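Local coordinates for protein PHOX (Pseudomonas fluorescens, PDB 4A9V) that hydrolyses phosphate monoesters as an alkaline phosphatase of the PhoX family, probably through a complex iron-calcium cofactor held in a beta-propeller, at residues D69-F74 against G535-P540; M85-E90 against S120-Q125. All blocks are in the same frame, centred on the assembly; numbering follows the deposited sequence. Where two conformers were deposited one is given.

Contact 1: D69-F74 against G535-P540. With LI (lithium ion), chain D.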
ATOM      1  N   ASP A  69      -7.698  -0.031  -2.276  1.00  6.01           N
ATOM      2  CA  ASP A  69      -6.486  -0.557  -1.678  1.00  6.27           C
ATOM      3  C   ASP A  69      -6.308   0.101  -0.293  1.00  6.13           C
ATOM      4  O   ASP A  69      -7.224   0.075   0.527  1.00  6.83           O
ATOM      5  CB  ASP A  69      -5.316  -0.338  -2.656  1.00  6.28           C
ATOM      6  CG  ASP A  69      -4.180  -1.324  -2.468  1.00  6.98           C
ATOM      7  OD1 ASP A  69      -3.980  -1.799  -1.329  1.00  8.05           O
ATOM      8  OD2 ASP A  69      -3.463  -1.588  -3.469  1.00  8.67           O
ATOM      9  N   GLY A  70      -5.172   0.731  -0.025  1.00  6.22           N
ATOM     10  CA  GLY A  70      -4.968   1.340   1.290  1.00  6.29           C
ATOM     11  C   GLY A  70      -5.965   2.454   1.567  1.00  5.76           C
ATOM     12  O   GLY A  70      -6.431   3.126   0.648  1.00  7.12           O
ATOM     13  N   MET A  71      -6.254   2.672   2.848  1.00  5.70           N
ATOM     14  CA  MET A  71      -7.240   3.664   3.251  1.00  6.13           C
ATOM     15  C   MET A  71      -7.047   4.051   4.703  1.00  5.71           C
ATOM     16  O   MET A  71      -6.588   3.261   5.535  1.00  6.05           O
ATOM     17  CB  MET A  71      -8.658   3.139   3.042  1.00  6.55           C
ATOM     18  CG  MET A  71      -8.963   1.861   3.790  1.00  7.53           C
ATOM     19  SD  MET A  71     -10.617   1.263   3.367  1.00  8.31           S
ATOM     20  CE  MET A  71     -10.654  -0.256   4.302  1.00  9.20           C
ATOM     21  N   SER A  72      -7.466   5.267   5.009  1.00  5.81           N
ATOM     22  CA  SER A  72      -7.498   5.757   6.380  1.00  6.33           C
ATOM     23  C   SER A  72      -8.851   6.390   6.679  1.00  6.19           C
ATOM     24  O   SER A  72      -9.479   7.003   5.805  1.00  7.48           O
ATOM     25  CB  SER A  72      -6.407   6.808   6.608  1.00  6.79           C
ATOM     26  OG  SER A  72      -5.103   6.263   6.545  1.00  6.77           O
ATOM     27  N   LEU A  73      -9.213   6.350   7.958  1.00  6.83           N
ATOM     28  CA  LEU A  73     -10.391   7.020   8.473  1.00  7.37           C
ATOM     29  C   LEU A  73      -9.958   8.190   9.363  1.00  7.51           C
ATOM     30  O   LEU A  73      -9.074   8.047  10.216  1.00  9.28           O
ATOM     31  CB  LEU A  73     -11.260   6.024   9.251  1.00  7.25           C
ATOM     32  CG  LEU A  73     -12.554   6.583   9.839  1.00  8.68           C
ATOM     33  CD1 LEU A  73     -13.635   5.517   9.883  1.00 10.72           C
ATOM     34  CD2 LEU A  73     -12.347   7.169  11.226  1.00  9.56           C
ATOM     35  N   PHE A  74     -10.604   9.333   9.153  1.00  6.56           N
ATOM     36  CA  PHE A  74     -10.357  10.556   9.902  1.00  7.76           C
ATOM     37  C   PHE A  74     -11.609  10.915  10.686  1.00  8.04           C
ATOM     38  O   PHE A  74     -12.661  11.171  10.115  1.00  8.55           O
ATOM     39  CB  PHE A  74     -10.022  11.703   8.939  1.00  7.72           C
ATOM     40  CG  PHE A  74      -8.730  11.510   8.194  1.00  7.37           C
ATOM     41  CD1 PHE A  74      -8.671  10.720   7.056  1.00  7.08           C
ATOM     42  CD2 PHE A  74      -7.561  12.104   8.648  1.00  8.40           C
ATOM     43  CE1 PHE A  74      -7.471  10.512   6.400  1.00  7.20           C
ATOM     44  CE2 PHE A  74      -6.356  11.895   7.995  1.00  8.78           C
ATOM     45  CZ  PHE A  74      -6.315  11.097   6.871  1.00  7.90           C
ATOM     46  N   GLY A 535      -6.298  -2.954   2.596  1.00  6.79           N
ATOM     47  CA  GLY A 535      -6.940  -1.780   3.164  1.00  6.37           C
ATOM     48  C   GLY A 535      -7.567  -2.112   4.504  1.00  6.34           C
ATOM     49  O   GLY A 535      -8.349  -3.059   4.612  1.00  6.92           O
ATOM     50  N   ILE A 536      -7.222  -1.340   5.525  1.00  6.18           N
ATOM     51  CA  ILE A 536      -7.815  -1.528   6.844  1.00  6.33           C
ATOM     52  C   ILE A 536      -7.911  -0.196   7.569  1.00  6.67           C
ATOM     53  O   ILE A 536      -6.983   0.612   7.541  1.00  8.11           O
ATOM     54  CB  ILE A 536      -7.046  -2.576   7.677  1.00  7.57           C
ATOM     55  CG1 ILE A 536      -7.749  -2.819   9.011  1.00  7.96           C
ATOM     56  CG2 ILE A 536      -5.583  -2.191   7.867  1.00  9.09           C
ATOM     57  CD1 ILE A 536      -7.226  -4.031   9.746  1.00  9.30           C
ATOM     58  N   SER A 537      -9.068   0.050   8.169  1.00  6.55           N
ATOM     59  CA  SER A 537      -9.288   1.201   9.051  0.50  7.01           C
ATOM     60  C   SER A 537     -10.269   0.777  10.134  1.00  6.51           C
ATOM     61  O   SER A 537     -11.076  -0.112   9.911  1.00 10.22           O
ATOM     62  CB  SER A 537      -9.896   2.374   8.275  0.50  6.36           C
ATOM     63  OG  SER A 537      -9.065   2.790   7.208  0.50  6.92           O
ATOM     64  N   PHE A 538     -10.244   1.452  11.272  1.00  8.09           N
ATOM     65  CA  PHE A 538     -11.224   1.229  12.321  1.00  8.19           C
ATOM     66  C   PHE A 538     -12.022   2.503  12.558  1.00  8.32           C
ATOM     67  O   PHE A 538     -11.482   3.606  12.530  1.00  8.96           O
ATOM     68  CB  PHE A 538     -10.529   0.805  13.616  1.00  8.43           C
ATOM     69  CG  PHE A 538      -9.949  -0.576  13.560  1.00  9.57           C
ATOM     70  CD1 PHE A 538      -8.692  -0.800  13.023  1.00 10.35           C
ATOM     71  CD2 PHE A 538     -10.666  -1.654  14.050  1.00 10.27           C
ATOM     72  CE1 PHE A 538      -8.202  -2.085  12.891  1.00 10.37           C
ATOM     73  CE2 PHE A 538     -10.180  -2.944  13.919  1.00 11.37           C
ATOM     74  CZ  PHE A 538      -8.934  -3.155  13.363  1.00 11.00           C
ATOM     75  N   SER A 539     -13.277   2.350  12.956  1.00  8.30           N
ATOM     76  CA  SER A 539     -13.975   3.458  13.580  1.00  8.45           C
ATOM     77  C   SER A 539     -13.238   3.830  14.866  1.00  8.27           C
ATOM     78  O   SER A 539     -12.616   2.976  15.499  1.00  8.52           O
ATOM     79  CB  SER A 539     -15.421   3.066  13.879  1.00  9.76           C
ATOM     80  OG  SER A 539     -15.455   1.933  14.722  1.00  9.58           O
ATOM     81  N   PRO A 540     -13.420   5.072  15.340  1.00  8.64           N
ATOM     82  CA  PRO A 540     -12.728   5.452  16.571  1.00  9.78           C
ATOM     83  C   PRO A 540     -13.079   4.565  17.764  1.00  9.09           C
ATOM     84  O   PRO A 540     -12.188   4.197  18.538  1.00 10.33           O
ATOM     85  CB  PRO A 540     -13.155   6.905  16.770  1.00 10.54           C
ATOM     86  CG  PRO A 540     -13.318   7.402  15.370  1.00 11.39           C
ATOM     87  CD  PRO A 540     -13.919   6.251  14.609  1.00  9.99           C
TER
HETATM   88 LI    LI D 613      -2.113  -2.935  -2.367  1.00  8.34          LI
HETATM   89  O   HOH W   1      -5.318   0.898   4.916  1.00  6.88           O
HETATM   90  O   HOH W   2      -1.597  -3.371  -3.575  1.00  8.23           O
HETATM   91  O   HOH W   3      -1.416  -2.572  -0.737  1.00  8.22           O
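Strands 69-74 and 535-538 run side by side in nearly the same direction, their axes 13° apart and 5.1 Å at closest approach, but they belong to different sheets. A water takes the place of direct backbone pairing, accepting hydrogen bonds from Met71 N at 2.9 Å and Ile536 N. The backbones come closest where Gly535 faces Gly70: Gly535 CA makes a bent CA-H...O contact with Asp69 O at 3.2 Å, and a CB would hit that oxygen and, at phi 85°, the preceding residue's carbonyl. Met71 covers the same glycine: CG takes the crowded position between backbone N and carbonyl carbon (chi1 58°), and the extended chain lays CE against Gly535 C at 3.6 Å. Ser537 projects into the seam, its CB against Leu73 CB at 4.0 Å. Beyond it Leu73, with CG anti to its backbone N, sends CD2 to Pro540 CD at 3.8 Å, the two side chains crossing at about a right angle. At the other end, the Asp69 carboxylate grips the lithium ion with both oxygens, OD1 at 2.4 Å and OD2 at 2.2 Å, while OD1 is also hydrogen-bonded to Thr534 OG1. The arrangement is that of neighbouring beta-propeller blades, with edge strands 68-76 and 532-538 meeting beside the metal centre, where Asp69 also lines the mu-oxo-diiron pocket.

Contact 2: M85-E90 against S120-Q125. With FEO (mu-oxo-diiron), chain S.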
ATOM      1  N   MET A  85     -13.229   9.116   5.030  1.00  6.72           N
ATOM      2  CA  MET A  85     -12.284   8.081   4.659  1.00  7.22           C
ATOM      3  C   MET A  85     -11.612   8.474   3.357  1.00  7.13           C
ATOM      4  O   MET A  85     -12.271   8.954   2.440  1.00  8.31           O
ATOM      5  CB  MET A  85     -13.005   6.744   4.496  1.00  7.62           C
ATOM      6  CG  MET A  85     -13.586   6.242   5.795  1.00  8.44           C
ATOM      7  SD  MET A  85     -14.454   4.662   5.682  1.00 10.37           S
ATOM      8  CE  MET A  85     -13.091   3.520   5.464  1.00 12.03           C
ATOM      9  N   ALA A  86     -10.297   8.301   3.294  1.00  6.47           N
ATOM     10  CA  ALA A  86      -9.561   8.467   2.060  1.00  6.15           C
ATOM     11  C   ALA A  86      -9.089   7.084   1.650  1.00  5.83           C
ATOM     12  O   ALA A  86      -8.447   6.378   2.438  1.00  6.53           O
ATOM     13  CB  ALA A  86      -8.374   9.393   2.272  1.00  7.03           C
ATOM     14  N   ILE A  87      -9.460   6.679   0.435  1.00  5.93           N
ATOM     15  CA  ILE A  87      -9.302   5.307  -0.013  1.00  6.15           C
ATOM     16  C   ILE A  87      -8.593   5.311  -1.364  1.00  5.90           C
ATOM     17  O   ILE A  87      -9.036   5.946  -2.325  1.00  6.60           O
ATOM     18  CB  ILE A  87     -10.669   4.615  -0.148  1.00  6.35           C
ATOM     19  CG1 ILE A  87     -11.421   4.601   1.189  1.00  7.08           C
ATOM     20  CG2 ILE A  87     -10.492   3.209  -0.693  1.00  6.95           C
ATOM     21  CD1 ILE A  87     -12.931   4.576   1.045  1.00  8.37           C
ATOM     22  N   ASN A  88      -7.480   4.594  -1.436  1.00  5.81           N
ATOM     23  CA  ASN A  88      -6.729   4.486  -2.669  1.00  5.83           C
ATOM     24  C   ASN A  88      -7.465   3.636  -3.684  1.00  5.66           C
ATOM     25  O   ASN A  88      -8.099   2.643  -3.328  1.00  6.32           O
ATOM     26  CB  ASN A  88      -5.386   3.829  -2.411  1.00  5.97           C
ATOM     27  CG  ASN A  88      -4.426   4.713  -1.653  1.00  6.24           C
ATOM     28  OD1 ASN A  88      -4.686   5.894  -1.396  1.00  6.91           O
ATOM     29  ND2 ASN A  88      -3.276   4.153  -1.334  1.00  7.77           N
ATOM     30  N   ASN A  89      -7.220   3.943  -4.955  1.00  5.99           N
ATOM     31  CA  ASN A  89      -7.694   3.159  -6.085  1.00  6.62           C
ATOM     32  C   ASN A  89      -6.490   2.818  -6.949  1.00  6.19           C
ATOM     33  O   ASN A  89      -5.899   3.701  -7.574  1.00  7.01           O
ATOM     34  CB  ASN A  89      -8.711   3.994  -6.876  1.00  6.82           C
ATOM     35  CG  ASN A  89      -9.933   4.333  -6.054  1.00  7.78           C
ATOM     36  OD1 ASN A  89     -10.219   5.501  -5.786  1.00  8.93           O
ATOM     37  ND2 ASN A  89     -10.668   3.303  -5.644  1.00  7.96           N
ATOM     38  N   GLU A  90      -6.041   1.571  -6.886  1.00  6.24           N
ATOM     39  CA  GLU A  90      -4.694   1.252  -7.354  1.00  6.03           C
ATOM     40  C   GLU A  90      -4.594   1.079  -8.870  1.00  6.71           C
ATOM     41  O   GLU A  90      -3.642   1.543  -9.488  1.00  7.84           O
ATOM     42  CB  GLU A  90      -4.155   0.014  -6.644  1.00  6.44           C
ATOM     43  CG  GLU A  90      -2.669  -0.192  -6.903  1.00  7.03           C
ATOM     44  CD  GLU A  90      -2.113  -1.455  -6.286  1.00  7.25           C
ATOM     45  OE1 GLU A  90      -2.773  -2.508  -6.396  1.00  8.70           O
ATOM     46  OE2 GLU A  90      -0.973  -1.400  -5.757  1.00  8.61           O
ATOM     47  N   SER A 120     -10.180   8.124  -3.600  1.00  6.27           N
ATOM     48  CA  SER A 120     -11.565   8.534  -3.373  1.00  6.36           C
ATOM     49  C   SER A 120     -11.702   8.975  -1.920  1.00  6.69           C
ATOM     50  O   SER A 120     -11.441   8.193  -1.010  1.00  7.27           O
ATOM     51  CB  SER A 120     -12.501   7.353  -3.623  1.00  7.13           C
ATOM     52  OG  SER A 120     -12.415   6.887  -4.947  1.00  7.44           O
ATOM     53  N   VAL A 121     -12.056  10.240  -1.708  1.00  6.96           N
ATOM     54  CA  VAL A 121     -12.393  10.737  -0.378  1.00  7.50           C
ATOM     55  C   VAL A 121     -13.906  10.711  -0.228  1.00  6.93           C
ATOM     56  O   VAL A 121     -14.623  11.185  -1.113  1.00  7.61           O
ATOM     57  CB  VAL A 121     -11.890  12.179  -0.161  1.00  7.78           C
ATOM     58  CG1 VAL A 121     -12.218  12.656   1.248  1.00  8.27           C
ATOM     59  CG2 VAL A 121     -10.398  12.277  -0.426  1.00  9.53           C
ATOM     60  N   ILE A 122     -14.376  10.068   0.838  1.00  6.73           N
ATOM     61  CA  ILE A 122     -15.806   9.943   1.090  1.00  7.41           C
ATOM     62  C   ILE A 122     -16.144  10.302   2.526  1.00  7.04           C
ATOM     63  O   ILE A 122     -15.339  10.105   3.433  1.00  8.25           O
ATOM     64  CB  ILE A 122     -16.326   8.525   0.776  1.00  7.33           C
ATOM     65  CG1 ILE A 122     -15.726   7.478   1.722  1.00  8.28           C
ATOM     66  CG2 ILE A 122     -16.072   8.176  -0.685  1.00  8.44           C
ATOM     67  CD1 ILE A 122     -16.328   6.097   1.544  1.00 10.23           C
ATOM     68  N   GLU A 123     -17.352  10.816   2.733  1.00  6.95           N
ATOM     69  CA  GLU A 123     -17.920  10.934   4.061  1.00  7.48           C
ATOM     70  C   GLU A 123     -18.706   9.685   4.410  1.00  7.64           C
ATOM     71  O   GLU A 123     -19.463   9.160   3.585  1.00  8.10           O
ATOM     72  CB  GLU A 123     -18.823  12.165   4.155  1.00  8.57           C
ATOM     73  CG  GLU A 123     -19.441  12.308   5.539  1.00  9.41           C
ATOM     74  CD  GLU A 123     -20.318  13.525   5.725  1.00 11.14           C
ATOM     75  OE1 GLU A 123     -20.121  14.531   5.018  1.00 12.85           O
ATOM     76  OE2 GLU A 123     -21.091  13.520   6.704  1.00 15.01           O
ATOM     77  N   VAL A 124     -18.556   9.246   5.658  1.00  7.09           N
ATOM     78  CA  VAL A 124     -19.422   8.229   6.228  1.00  7.74           C
ATOM     79  C   VAL A 124     -20.094   8.783   7.480  1.00  8.02           C
ATOM     80  O   VAL A 124     -19.548   9.644   8.175  1.00  8.29           O
ATOM     81  CB  VAL A 124     -18.646   6.929   6.543  1.00  8.35           C
ATOM     82  CG1 VAL A 124     -18.158   6.300   5.251  1.00  9.18           C
ATOM     83  CG2 VAL A 124     -17.478   7.184   7.480  1.00  8.71           C
ATOM     84  N   GLN A 125     -21.304   8.312   7.742  1.00  8.17           N
ATOM     85  CA  GLN A 125     -22.076   8.753   8.892  1.00  8.90           C
ATOM     86  C   GLN A 125     -22.658   7.525   9.565  1.00  9.37           C
ATOM     87  O   GLN A 125     -23.065   6.571   8.900  1.00 10.35           O
ATOM     88  CB  GLN A 125     -23.213   9.682   8.459  1.00 12.08           C
ATOM     89  CG  GLN A 125     -22.825  11.145   8.319  1.00 18.81           C
ATOM     90  CD  GLN A 125     -23.991  12.022   7.893  1.00 24.23           C
ATOM     91  OE1 GLN A 125     -25.147  11.592   7.927  1.00 22.99           O
ATOM     92  NE2 GLN A 125     -23.683  13.205   7.367  1.00 19.27           N
TER
HETATM   93 FE1  FEO S1594       0.170  -2.486  -4.446  1.00  7.69          FE
HETATM   94 FE2  FEO S1594       2.965  -4.080  -3.138  1.00  7.08          FE
HETATM   95  O   FEO S1594       1.074  -3.934  -3.498  1.00  7.92           O
HETATM   96  O   HOH W   2      -1.597  -3.371  -3.575  1.00  8.23           O
HETATM   97  O   HOH W   4       0.113  -4.126  -6.015  1.00 13.70           O
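Residues 85-89 and 120-125 are adjacent strands inside one four-stranded antiparallel blade of the propeller, their directions 150° apart. Met85 and Ile122 form a hydrogen-bonded pair, with Met85 N to Ile122 O at 2.8 Å, nearly along the C=O axis. The Ile87-Ser120 pair is less regular: Ser120 N reaches Ile87 O almost straight, whereas Ile87 N comes to Ser120 O from above the carbonyl plane. Between them, Ala86 and Val121 make a non-hydrogen-bonded pair. Met85 can be followed outward along the face it shares with Ile87 and Ile122. Its CB touches Ile122 CG1 at 4.0 Å; CG, set beside the backbone N, lies near Leu73 CD1; SD meets Val124 CG1 at 4.1 Å; and a bend at chi3 (72°) turns CE toward Met71. On the same face, the Ile87 and Ile122 side chains cross obliquely, CD1 against CD1. Asn89 adds a side-chain bond next to the Ile87-Ser120 pair, its OD1 accepting the Ser120 hydroxyl on a lone pair while ND2 is hydrogen-bonded to Asp66 O. An alanine here would remove both side-chain hydrogen bonds and would probably loosen this strand end from Ser120 and the Asp66 backbone. Ser120 OG is further tied to Gly65 N. Glu90, just past the strand, has an extended side chain, CG anti to its backbone N, which places OE2 2.0 Å from FE1 of the mu-oxo-diiron group.

How the contacts relate
Strands 68-76 and 82-89 are consecutive and adjacent, so contact 2 stitches the interior of the blade whose edge meets the next blade in contact 1. The centres of the two contacts are 9 Å apart. Probable hydrogen bonds join them, Gly70 O to Asn88 N at 2.8 Å and Asp69 N to Asn88 O at 2.9 Å, and Met85 CE lies 3.9 Å from Met71 SD. This pairing brings two acidic ligands together at the metal centre: Asp69 OD2 lies 3.1 Å from Glu90 CD. Water 2 lies between the two metal sites, bound to FE1 at 2.2 Å but closer to the lithium than an ordinary bond would allow. Cys179 and Glu194 also bind iron of the cofactor.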